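Local coordinates for protein putative glycoside hydrolase (Bacteroides thetaiotaomicron VPI-5482, PDB 3HBZ) that is a putative glycoside hydrolase that binds calcium and may play a part in carbohydrate metabolism, though its precise activity is not established, at residues Glu103-Gly108 / Thr147-Asn152; Ile113-Glu116 / Lys121-Met124. All blocks are in the same frame, centred on the assembly; numbering follows the deposited sequence.

Contact 1 of 2, residues Glu103-Gly108 / Thr147-Asn152; sequences EDTLGG and TFQFAN. With CA (calcium ion), chain B.
One side chain, Gln149, bridges almost the whole gap to the loop 103-108: the nearest CA atoms, those of Glu103 and Gln149, stand 8.2 Å apart. It leaves strand 147-150 fully stretched, CG anti to the backbone N (chi1 -169°) and the chain extended beyond it, which carries the amide up to the loop backbone. There NE2 of Gln149 donates a weak hydrogen bond to Glu103 O at 3.0 Å, bent to 147°. The same NE2 has its stronger partner in the carbonyl of Phe102, so one amide nitrogen serves two consecutive carbonyls, the second only weakly. At the other end of the amide, Gln149 OE1 accepts from a water at 2.8 Å; this water also hydrogen-bonds Thr105 OG1 at 2.8 Å and reaches weakly to Glu103 O. Thr105 CG2 lies over the flat of the amide, 4.0 Å from Gln149 CD, while Phe114 packs against both side chains. The carboxylate of Glu103 takes another course. Its chain bends at chi2 and brings OE2 to the calcium ion at 2.3 Å. A water, the backbone carbonyls of Asn101, Thr155 and Lys157, and Asp332 OD1 are further ligands of this ion. With an alanine here in place of Gln149, the carbonyls of Phe102 and Glu103 would probably lose their shared amide donor, and the bridging water the acceptor that ties it to the strand. The polar ends of the amide thus do complementary work, donor toward loop carbonyls and acceptor toward water, which fixes its rotation. Because Glu103 receives a weak bond at its backbone oxygen from Gln149 while its carboxylate binds calcium, the glutamine is consistent with a second-shell residue that helps to place a metal ligand.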
loop_
_atom_site.group_PDB
_atom_site.type_symbol
_atom_site.label_atom_id
_atom_site.label_comp_id
_atom_site.label_asym_id
_atom_site.label_seq_id
_atom_site.Cartn_x
_atom_site.Cartn_y
_atom_site.Cartn_z
ATOM N N GLU A 103 13.041 -8.636 0.776
ATOM C CA GLU A 103 14.300 -8.510 0.083
ATOM C C GLU A 103 14.231 -7.555 -1.126
ATOM O O GLU A 103 15.218 -6.941 -1.490
ATOM C CB GLU A 103 14.830 -9.873 -0.412
ATOM C CG GLU A 103 14.924 -11.016 0.641
ATOM C CD GLU A 103 15.711 -10.603 1.877
ATOM O OE1 GLU A 103 16.634 -9.763 1.744
ATOM O OE2 GLU A 103 15.401 -11.106 2.976
ATOM N N ASP A 104 13.076 -7.479 -1.779
ATOM C CA ASP A 104 12.986 -6.897 -3.117
ATOM C C ASP A 104 12.303 -5.543 -3.069
ATOM O O ASP A 104 11.223 -5.408 -2.462
ATOM C CB ASP A 104 12.144 -7.793 -4.015
ATOM C CG ASP A 104 12.835 -9.136 -4.335
ATOM O OD1 ASP A 104 14.045 -9.163 -4.572
ATOM O OD2 ASP A 104 12.133 -10.141 -4.303
ATOM N N THR A 105 12.906 -4.563 -3.716
ATOM C CA THR A 105 12.332 -3.230 -3.817
ATOM C C THR A 105 12.572 -2.709 -5.235
ATOM O O THR A 105 13.415 -3.245 -5.976
ATOM C CB THR A 105 12.992 -2.268 -2.859
ATOM O OG1 THR A 105 14.368 -2.195 -3.190
ATOM C CG2 THR A 105 12.803 -2.705 -1.378
ATOM N N LEU A 106 11.837 -1.667 -5.628
ATOM C CA LEU A 106 11.969 -1.078 -6.962
ATOM C C LEU A 106 13.198 -0.181 -7.047
ATOM O O LEU A 106 13.389 0.697 -6.242
ATOM C CB LEU A 106 10.709 -0.319 -7.385
ATOM C CG LEU A 106 9.404 -1.066 -7.719
ATOM C CD1 LEU A 106 8.292 -0.025 -7.980
ATOM C CD2 LEU A 106 9.512 -2.006 -8.932
ATOM N N GLY A 107 14.055 -0.438 -8.024
ATOM C CA GLY A 107 15.264 0.365 -8.219
ATOM C C GLY A 107 14.955 1.727 -8.834
ATOM O O GLY A 107 13.901 1.929 -9.441
ATOM N N GLY A 108 15.865 2.686 -8.630
ATOM C CA GLY A 108 15.727 4.023 -9.216
ATOM C C GLY A 108 14.655 4.946 -8.644
ATOM O O GLY A 108 14.284 5.915 -9.282
ATOM N N THR A 147 9.153 4.632 6.038
ATOM C CA THR A 147 9.116 3.262 5.578
ATOM C C THR A 147 10.358 3.042 4.694
ATOM O O THR A 147 10.489 3.680 3.652
ATOM C CB THR A 147 7.873 3.007 4.808
ATOM O OG1 THR A 147 6.728 3.241 5.625
ATOM C CG2 THR A 147 7.826 1.519 4.282
ATOM N N PHE A 148 11.279 2.179 5.140
ATOM C CA PHE A 148 12.492 1.869 4.365
ATOM C C PHE A 148 12.961 0.454 4.593
ATOM O O PHE A 148 12.367 -0.301 5.359
ATOM C CB PHE A 148 13.622 2.874 4.652
ATOM C CG PHE A 148 14.069 2.926 6.124
ATOM C CD1 PHE A 148 13.342 3.666 7.058
ATOM C CD2 PHE A 148 15.205 2.251 6.554
ATOM C CE1 PHE A 148 13.727 3.737 8.380
ATOM C CE2 PHE A 148 15.598 2.305 7.881
ATOM C CZ PHE A 148 14.871 3.053 8.800
ATOM N N GLN A 149 14.010 0.068 3.859
ATOM C CA GLN A 149 14.579 -1.268 3.982
ATOM C C GLN A 149 15.851 -1.243 4.795
ATOM O O GLN A 149 16.685 -0.366 4.588
ATOM C CB GLN A 149 14.903 -1.812 2.596
ATOM C CG GLN A 149 15.254 -3.307 2.570
ATOM C CD GLN A 149 15.627 -3.785 1.189
ATOM O OE1 GLN A 149 16.316 -3.075 0.469
ATOM N NE2 GLN A 149 15.179 -4.998 0.810
ATOM N N PHE A 150 16.024 -2.207 5.686
ATOM C CA PHE A 150 17.184 -2.212 6.597
ATOM C C PHE A 150 17.997 -3.464 6.329
ATOM O O PHE A 150 17.404 -4.544 6.146
ATOM C CB PHE A 150 16.663 -2.216 8.038
ATOM C CG PHE A 150 17.725 -2.321 9.082
ATOM C CD1 PHE A 150 18.775 -1.406 9.126
ATOM C CD2 PHE A 150 17.662 -3.313 10.046
ATOM C CE1 PHE A 150 19.763 -1.479 10.126
ATOM C CE2 PHE A 150 18.643 -3.405 11.066
ATOM C CZ PHE A 150 19.700 -2.475 11.104
ATOM N N ALA A 151 19.327 -3.344 6.321
ATOM C CA ALA A 151 20.182 -4.452 5.880
ATOM C C ALA A 151 20.176 -5.655 6.811
ATOM O O ALA A 151 20.326 -6.788 6.333
ATOM C CB ALA A 151 21.692 -3.986 5.557
ATOM N N ASN A 152 19.955 -5.436 8.115
ATOM C CA ASN A 152 20.099 -6.511 9.089
ATOM C C ASN A 152 18.786 -7.144 9.495
ATOM O O ASN A 152 18.293 -6.897 10.582
ATOM C CB ASN A 152 20.830 -6.044 10.350
ATOM C CG ASN A 152 22.255 -5.595 10.081
ATOM O OD1 ASN A 152 22.967 -6.177 9.262
ATOM N ND2 ASN A 152 22.686 -4.552 10.788
HETATM CA CA CA B . 14.372 -10.915 5.059
HETATM O O HOH W 1 16.473 -3.785 -2.191
HETATM O O HOH W 2 13.873 -13.233 5.065
#

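Contact 2 of 2, residues Ile113-Glu116 / Lys121-Met124; sequences IFVE and KVVM. With NA (sodium ion), chain D.
Glu116 meets Met124 as an antiparallel hydrogen-bonded pair, in which Glu116 N donates to Met124 O at 2.8 Å with an angle of 162°. The return bond comes from the residue before Met124: Val123 N donates to Glu116 O at 2.8 Å, and Met124 N adds a weak, longer bond of 3.5 Å to that same Glu116 oxygen. Two residues, Val123 and Met124, therefore face Glu116 alone, a classic beta bulge. The side chains of Glu116 and Met124, a selenomethionine in the crystal, leave the same face and run side by side; the bend at the end of Met124 (chi3 80°) brings its CE within 3.8 Å of Glu116 CG. Val123 CG2 lies 4.0 Å from Glu116 CB. Past its methylenes Glu116 turns aside: the bend at chi2 leads the carboxylate away from Met124, and OE1 binds the sodium ion at 2.4 Å. Four waters and the carbonyl oxygen of Ile99 are the other ligands, while Glu116 OE2 accepts from Trp126 NE1, so both carboxylate oxygens are engaged and the group is fixed in its rotation. Val115 contributes backbone and side chain alike. Its CA makes a CA-H...O contact of 3.1 Å with Met124 O, the oxygen that Glu116 N already uses, and its CB packs on Val122 CG1 at 4.0 Å. The bulge lies within the beta hairpin of strands 115-118 and 121-125. The sodium links this hairpin to Ile99 in strand 99-100, the salt bridge of Lys121 NZ to Asp93 ties it to the chain just after strand 84-92, and Val123 and Met124 rest on Thr94 and Leu96 of the same connection.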
loop_
_atom_site.group_PDB
_atom_site.type_symbol
_atom_site.label_atom_id
_atom_site.label_comp_id
_atom_site.label_asym_id
_atom_site.label_seq_id
_atom_site.Cartn_x
_atom_site.Cartn_y
_atom_site.Cartn_z
ATOM N N ILE A 113 10.008 1.136 -2.306
ATOM C CA ILE A 113 8.748 0.426 -2.623
ATOM C C ILE A 113 9.123 -1.067 -2.656
ATOM O O ILE A 113 9.950 -1.505 -3.479
ATOM C CB ILE A 113 8.173 0.880 -3.985
ATOM C CG1 ILE A 113 7.845 2.403 -4.027
ATOM C CG2 ILE A 113 6.918 0.047 -4.431
ATOM C CD1 ILE A 113 7.722 2.987 -5.500
ATOM N N PHE A 114 8.580 -1.795 -1.687
ATOM C CA PHE A 114 8.722 -3.246 -1.558
ATOM C C PHE A 114 7.817 -3.962 -2.516
ATOM O O PHE A 114 6.607 -3.652 -2.613
ATOM C CB PHE A 114 8.360 -3.649 -0.117
ATOM C CG PHE A 114 9.382 -3.266 0.883
ATOM C CD1 PHE A 114 10.449 -4.124 1.153
ATOM C CD2 PHE A 114 9.307 -2.051 1.557
ATOM C CE1 PHE A 114 11.412 -3.759 2.096
ATOM C CE2 PHE A 114 10.267 -1.715 2.506
ATOM C CZ PHE A 114 11.321 -2.563 2.757
ATOM N N VAL A 115 8.374 -4.928 -3.227
ATOM C CA VAL A 115 7.615 -5.727 -4.173
ATOM C C VAL A 115 7.755 -7.218 -3.885
ATOM O O VAL A 115 8.691 -7.658 -3.210
ATOM C CB VAL A 115 8.070 -5.392 -5.626
ATOM C CG1 VAL A 115 7.875 -3.853 -5.868
ATOM C CG2 VAL A 115 9.557 -5.763 -5.870
ATOM N N GLU A 116 6.801 -7.991 -4.385
ATOM C CA GLU A 116 6.890 -9.449 -4.389
ATOM C C GLU A 116 7.147 -9.865 -5.831
ATOM O O GLU A 116 6.563 -9.264 -6.742
ATOM C CB GLU A 116 5.598 -10.027 -3.855
ATOM C CG GLU A 116 5.212 -9.503 -2.441
ATOM C CD GLU A 116 6.246 -9.879 -1.408
ATOM O OE1 GLU A 116 6.919 -10.897 -1.623
ATOM O OE2 GLU A 116 6.413 -9.149 -0.402
ATOM N N LYS A 121 9.353 -11.546 -12.716
ATOM C CA LYS A 121 8.020 -10.908 -12.717
ATOM C C LYS A 121 7.544 -10.406 -11.327
ATOM O O LYS A 121 7.307 -11.211 -10.402
ATOM C CB LYS A 121 6.978 -11.868 -13.308
ATOM C CG LYS A 121 5.528 -11.360 -13.229
ATOM C CD LYS A 121 4.610 -12.078 -14.228
ATOM C CE LYS A 121 3.225 -12.385 -13.651
ATOM N NZ LYS A 121 2.519 -13.483 -14.379
ATOM N N VAL A 122 7.384 -9.083 -11.214
ATOM C CA VAL A 122 6.721 -8.471 -10.076
ATOM C C VAL A 122 5.232 -8.897 -10.000
ATOM O O VAL A 122 4.510 -8.755 -10.954
ATOM C CB VAL A 122 6.837 -6.920 -10.108
ATOM C CG1 VAL A 122 6.098 -6.329 -8.945
ATOM C CG2 VAL A 122 8.306 -6.516 -10.034
ATOM N N VAL A 123 4.796 -9.440 -8.877
ATOM C CA VAL A 123 3.372 -9.836 -8.696
ATOM C C VAL A 123 2.603 -9.022 -7.644
ATOM O O VAL A 123 1.392 -9.253 -7.437
ATOM C CB VAL A 123 3.237 -11.347 -8.393
ATOM C CG1 VAL A 123 3.843 -12.133 -9.576
ATOM C CG2 VAL A 123 3.889 -11.726 -7.052
HETATM N N MSE A 124 3.283 -8.074 -6.998
HETATM C CA MSE A 124 2.635 -7.159 -6.029
HETATM C C MSE A 124 3.593 -6.059 -5.571
HETATM O O MSE A 124 4.787 -6.321 -5.327
HETATM C CB MSE A 124 2.136 -7.918 -4.791
HETATM C CG MSE A 124 1.118 -7.105 -3.974
HETATM SE SE MSE A 124 0.585 -8.040 -2.408
HETATM C CE MSE A 124 2.124 -7.628 -1.266
HETATM NA NA NA D . 7.152 -13.312 -1.892
HETATM O O HOH W 3 8.892 -12.376 -3.533
HETATM O O HOH W 4 8.643 -15.631 -1.655
HETATM O O HOH W 5 6.173 -13.692 -3.790
HETATM O O HOH W 6 9.165 -12.110 -0.367
#

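How the contacts relate
After strand 99-100 the chain enters the loop 103-108, runs through 113-116, turns back in a tight hairpin to 121-124 and, beyond helix 130-134, reaches strand 147-150. Contact 2 closes the short hairpin loop and is nested inside the longer one closed by contact 1; the two do not cross. They also touch directly: Leu106 N lies 2.9 Å from Ile113 O and Asp104 O lies 3.0 Å from Val115 N, both probable hydrogen bonds, so the loop 103-108 runs beside the hairpin. Phe148 O packs on Phe114 CZ. Together the contacts join the hairpin, the calcium-binding loop and strand 147-150.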